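Local structure of transcriptional regulator (Pseudomonas aeruginosa, 3E7Q) at residues B[140-143]-B[144-148]; B[90-93]-B[94-98]. The protein probably binds promoter-region DNA as a transcriptional repressor of the TetR family, with a helix-turn-helix motif in its N-terminal part. All coordinates share one frame; numbering follows the deposited sequence.

Interaction 1 (B[140-143]-B[144-148]); sequences LLVG and VLRQL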
# COMPACT_ATOMS: atom_id res chain seq x y z
N LEU B 140 6.35 16.62 -8.58
CA LEU B 140 5.36 17.66 -8.23
C LEU B 140 5.52 18.14 -6.80
O LEU B 140 5.41 19.35 -6.51
CB LEU B 140 3.97 17.09 -8.35
CG LEU B 140 2.80 17.91 -8.83
CD1 LEU B 140 3.09 18.54 -10.22
CD2 LEU B 140 1.63 16.96 -8.90
N LEU B 141 5.70 17.17 -5.90
CA LEU B 141 5.85 17.47 -4.48
C LEU B 141 7.23 18.06 -4.19
O LEU B 141 7.33 18.91 -3.32
CB LEU B 141 5.56 16.25 -3.60
CG LEU B 141 4.10 15.82 -3.45
CD1 LEU B 141 4.02 14.43 -2.88
CD2 LEU B 141 3.32 16.86 -2.58
N VAL B 142 8.27 17.69 -4.93
CA VAL B 142 9.57 18.33 -4.70
C VAL B 142 9.56 19.80 -5.06
O VAL B 142 10.22 20.56 -4.37
CB VAL B 142 10.91 17.63 -5.22
CG1 VAL B 142 10.79 16.17 -5.55
CG2 VAL B 142 11.68 18.51 -6.29
N GLY B 143 8.85 20.18 -6.14
CA GLY B 143 8.77 21.59 -6.56
C GLY B 143 8.14 22.47 -5.50
O GLY B 143 8.59 23.60 -5.26
N VAL B 144 7.07 21.98 -4.87
CA VAL B 144 6.43 22.79 -3.84
C VAL B 144 7.19 22.74 -2.48
O VAL B 144 7.20 23.72 -1.76
CB VAL B 144 4.85 22.61 -3.78
CG1 VAL B 144 4.40 21.25 -3.92
CG2 VAL B 144 4.28 23.21 -2.48
N LEU B 145 7.86 21.64 -2.16
CA LEU B 145 8.68 21.54 -0.97
C LEU B 145 9.90 22.43 -1.07
O LEU B 145 10.34 22.97 -0.06
CB LEU B 145 9.05 20.12 -0.68
CG LEU B 145 7.87 19.26 -0.24
CD1 LEU B 145 8.29 17.82 -0.22
CD2 LEU B 145 7.38 19.76 1.12
N ARG B 146 10.39 22.63 -2.30
CA ARG B 146 11.43 23.61 -2.57
C ARG B 146 11.00 25.02 -2.44
O ARG B 146 11.75 25.82 -1.93
CB ARG B 146 11.96 23.46 -3.96
CG ARG B 146 12.81 22.24 -4.03
CD ARG B 146 13.64 22.22 -5.25
NE ARG B 146 14.52 21.11 -5.09
CZ ARG B 146 14.93 20.34 -6.08
NH1 ARG B 146 14.51 20.59 -7.31
NH2 ARG B 146 15.72 19.30 -5.80
N GLN B 147 9.81 25.33 -2.93
CA GLN B 147 9.18 26.64 -2.67
C GLN B 147 9.07 26.88 -1.17
O GLN B 147 9.50 27.89 -0.67
CB GLN B 147 7.79 26.66 -3.32
CG GLN B 147 7.31 28.00 -3.63
CD GLN B 147 5.84 28.06 -4.03
OE1 GLN B 147 5.18 27.06 -4.24
NE2 GLN B 147 5.34 29.25 -4.15
N LEU B 148 8.54 25.89 -0.45
CA LEU B 148 8.48 25.92 1.00
C LEU B 148 9.80 26.22 1.69
O LEU B 148 9.85 27.07 2.59
CB LEU B 148 7.90 24.64 1.60
CG LEU B 148 7.41 24.65 3.06
CD1 LEU B 148 6.24 25.63 3.26
CD2 LEU B 148 6.95 23.24 3.43
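Leu141, Val142 and Gly143 each offer their carbonyl to the amide four residues on, so the two segments are successive turns of one alpha-helix, 124-152. Leu145 N donates to Leu141 O at 3.0 Å, and Arg146 N reaches Val142 O at 2.9 Å. The third bond of the ladder, from Gln147 N to Gly143 O, is 3.1 Å long and fairly straight, with an N-H...O angle of 161°.

The one side-chain to side-chain contact between the segments is that of Val142 and Arg146. They run side by side in the same direction, and the CG2 methyl of Val142 sits over the centre of one guanidinium face, 3.7 Å from Arg146 CZ. The arginine gets there with an extended chain from CG to NE: chi1 of -74° sets CG beside its own backbone N, from where the chain runs back along the preceding turn. The contact is van der Waals packing of a methyl on the face of the guanidinium, and leaves the N-H groups in the guanidinium plane pointing past the valine. Val144 lays CG1 against Leu140 O at 3.4 Å; Leu145, a further step round the helix, brings its CG close to Leu141 O.

This part of helix 124-152 is packed on several sides within the C-terminal, all-helical domain of a TetR-type regulator. Leu141 and Val142 touch helix 159-179, Leu140 meets helix 58-82, and Val144 faces helix 88-99. Leu145 packs on Trp196 of helix 186-204, and Leu148 joins it there against Val197.

Interaction 2 (B[90-93]-B[94-98]); sequences PRLS and AFFEA
Phe96 folds back over the carbonyl of Leu92 in a local i to i+4 contact within the alpha-helix 88-99, part of the all-helical C-terminal domain of this TetR-type protein. Four backbone bonds run across the two segments, starting with Ala94 N to Pro90 O. Phe95 N to Arg91 O is nearly straight, with an N-H...O angle of 173°, and Glu97 N to Ser93 O is similar at 172°.

The buried side of the helix is made by Leu92, Phe95 and Phe96. Phe95 and Phe96 leave the backbone differently. Phe95 has CG anti to its backbone N (chi1 -165°), which sends its ring off toward Leu77 and Ile81 of helix 58-82 and Leu170 of helix 159-179. In Phe96, CG lies beside the backbone N, and the ring swings back toward the preceding turn; it also meets Cys193 and Val197 of helix 186-204. Its contact with Leu92 is apolar, CB of Leu92 lying 3.9 Å from Phe96 CE2.

Ser93 and Glu97 have polar partners on helix 186-204. Ser93 OG is hydrogen-bonded to Glu194 OE2 there and to Arg89 O, one turn back in its own helix. Glu97 CG lies 3.2 Å from Ser93 O, put there by chi1; the bend at chi2 then turns the carboxylate, whose OE2 forms a salt bridge with Arg187, tying the two helices together. Back at Leu92 and Phe96, Leu92 O meets Phe96 twice: it accepts the amide N at 2.9 Å and stands 3.1 Å above one face of the same residue's ring, displaced from its centre toward the rim.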
# COMPACT_ATOMS: atom_id res chain seq x y z
N PRO B 90 -0.49 27.00 0.84
CA PRO B 90 -1.80 26.90 0.19
C PRO B 90 -1.87 25.85 -0.96
O PRO B 90 -2.87 25.14 -1.05
CB PRO B 90 -2.06 28.32 -0.29
CG PRO B 90 -1.23 29.19 0.56
CD PRO B 90 0.04 28.35 0.76
N ARG B 91 -0.80 25.74 -1.75
CA ARG B 91 -0.62 24.71 -2.79
C ARG B 91 -0.56 23.28 -2.22
O ARG B 91 -1.21 22.37 -2.74
CB ARG B 91 0.65 24.97 -3.62
CG ARG B 91 0.70 26.26 -4.38
CD ARG B 91 1.92 26.37 -5.30
NE ARG B 91 1.57 27.20 -6.45
CZ ARG B 91 2.43 27.93 -7.18
NH1 ARG B 91 3.75 27.89 -6.95
NH2 ARG B 91 1.99 28.71 -8.19
N LEU B 92 0.21 23.08 -1.14
CA LEU B 92 0.20 21.79 -0.45
C LEU B 92 -1.21 21.44 0.12
O LEU B 92 -1.64 20.31 -0.01
CB LEU B 92 1.25 21.70 0.69
CG LEU B 92 2.73 21.54 0.32
CD1 LEU B 92 3.56 21.82 1.49
CD2 LEU B 92 3.06 20.17 -0.33
N SER B 93 -1.87 22.39 0.77
CA SER B 93 -3.24 22.20 1.28
C SER B 93 -4.23 21.86 0.22
O SER B 93 -5.10 21.05 0.46
CB SER B 93 -3.75 23.43 2.01
OG SER B 93 -2.79 23.73 2.98
N ALA B 94 -4.11 22.47 -0.94
CA ALA B 94 -4.98 22.14 -2.04
C ALA B 94 -4.68 20.71 -2.51
O ALA B 94 -5.59 19.95 -2.68
CB ALA B 94 -4.84 23.16 -3.18
N PHE B 95 -3.40 20.35 -2.68
CA PHE B 95 -2.98 18.96 -2.92
C PHE B 95 -3.60 17.96 -1.94
O PHE B 95 -4.15 16.99 -2.37
CB PHE B 95 -1.47 18.83 -2.86
CG PHE B 95 -0.91 17.56 -3.43
CD1 PHE B 95 -0.37 17.53 -4.73
CD2 PHE B 95 -0.79 16.40 -2.63
CE1 PHE B 95 0.19 16.32 -5.25
CE2 PHE B 95 -0.26 15.23 -3.14
CZ PHE B 95 0.22 15.19 -4.45
N PHE B 96 -3.52 18.23 -0.64
CA PHE B 96 -4.10 17.36 0.40
C PHE B 96 -5.61 17.23 0.25
O PHE B 96 -6.13 16.12 0.25
CB PHE B 96 -3.74 17.88 1.82
CG PHE B 96 -2.22 18.00 2.06
CD1 PHE B 96 -1.31 17.10 1.45
CD2 PHE B 96 -1.71 18.98 2.91
CE1 PHE B 96 0.03 17.25 1.62
CE2 PHE B 96 -0.36 19.11 3.12
CZ PHE B 96 0.52 18.24 2.49
N GLU B 97 -6.29 18.36 0.12
CA GLU B 97 -7.73 18.36 -0.17
C GLU B 97 -8.11 17.53 -1.40
O GLU B 97 -9.00 16.68 -1.32
CB GLU B 97 -8.27 19.78 -0.32
CG GLU B 97 -8.23 20.57 0.98
CD GLU B 97 -9.32 20.17 1.99
OE1 GLU B 97 -10.28 19.42 1.63
OE2 GLU B 97 -9.20 20.64 3.16
N ALA B 98 -7.42 17.75 -2.52
CA ALA B 98 -7.68 16.90 -3.69
C ALA B 98 -7.45 15.42 -3.38
O ALA B 98 -8.25 14.54 -3.80
CB ALA B 98 -6.90 17.32 -4.90

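Overall arrangement
From the N terminus the chain passes through the predicted helix-turn-helix region and helix 58-82 before reaching interaction 2 on helix 88-99; interaction 1 follows on helix 124-152. Each contact closes just one turn of helix, so the two stand in series and neither nest nor cross. Their centres are 12 Å apart and the helices touch directly. Leu92 CG packs against Val144 CG2 at 3.6 Å, and the Phe95 ring meets Leu140 and Leu141. At the margin, Arg91 NH1 and Gln147 OE1 form a probable hydrogen bond, while Gln147 NE2 holds Gly86 O, just ahead of helix 88-99. Helices 58-82, 159-179 and 186-204 pack against both.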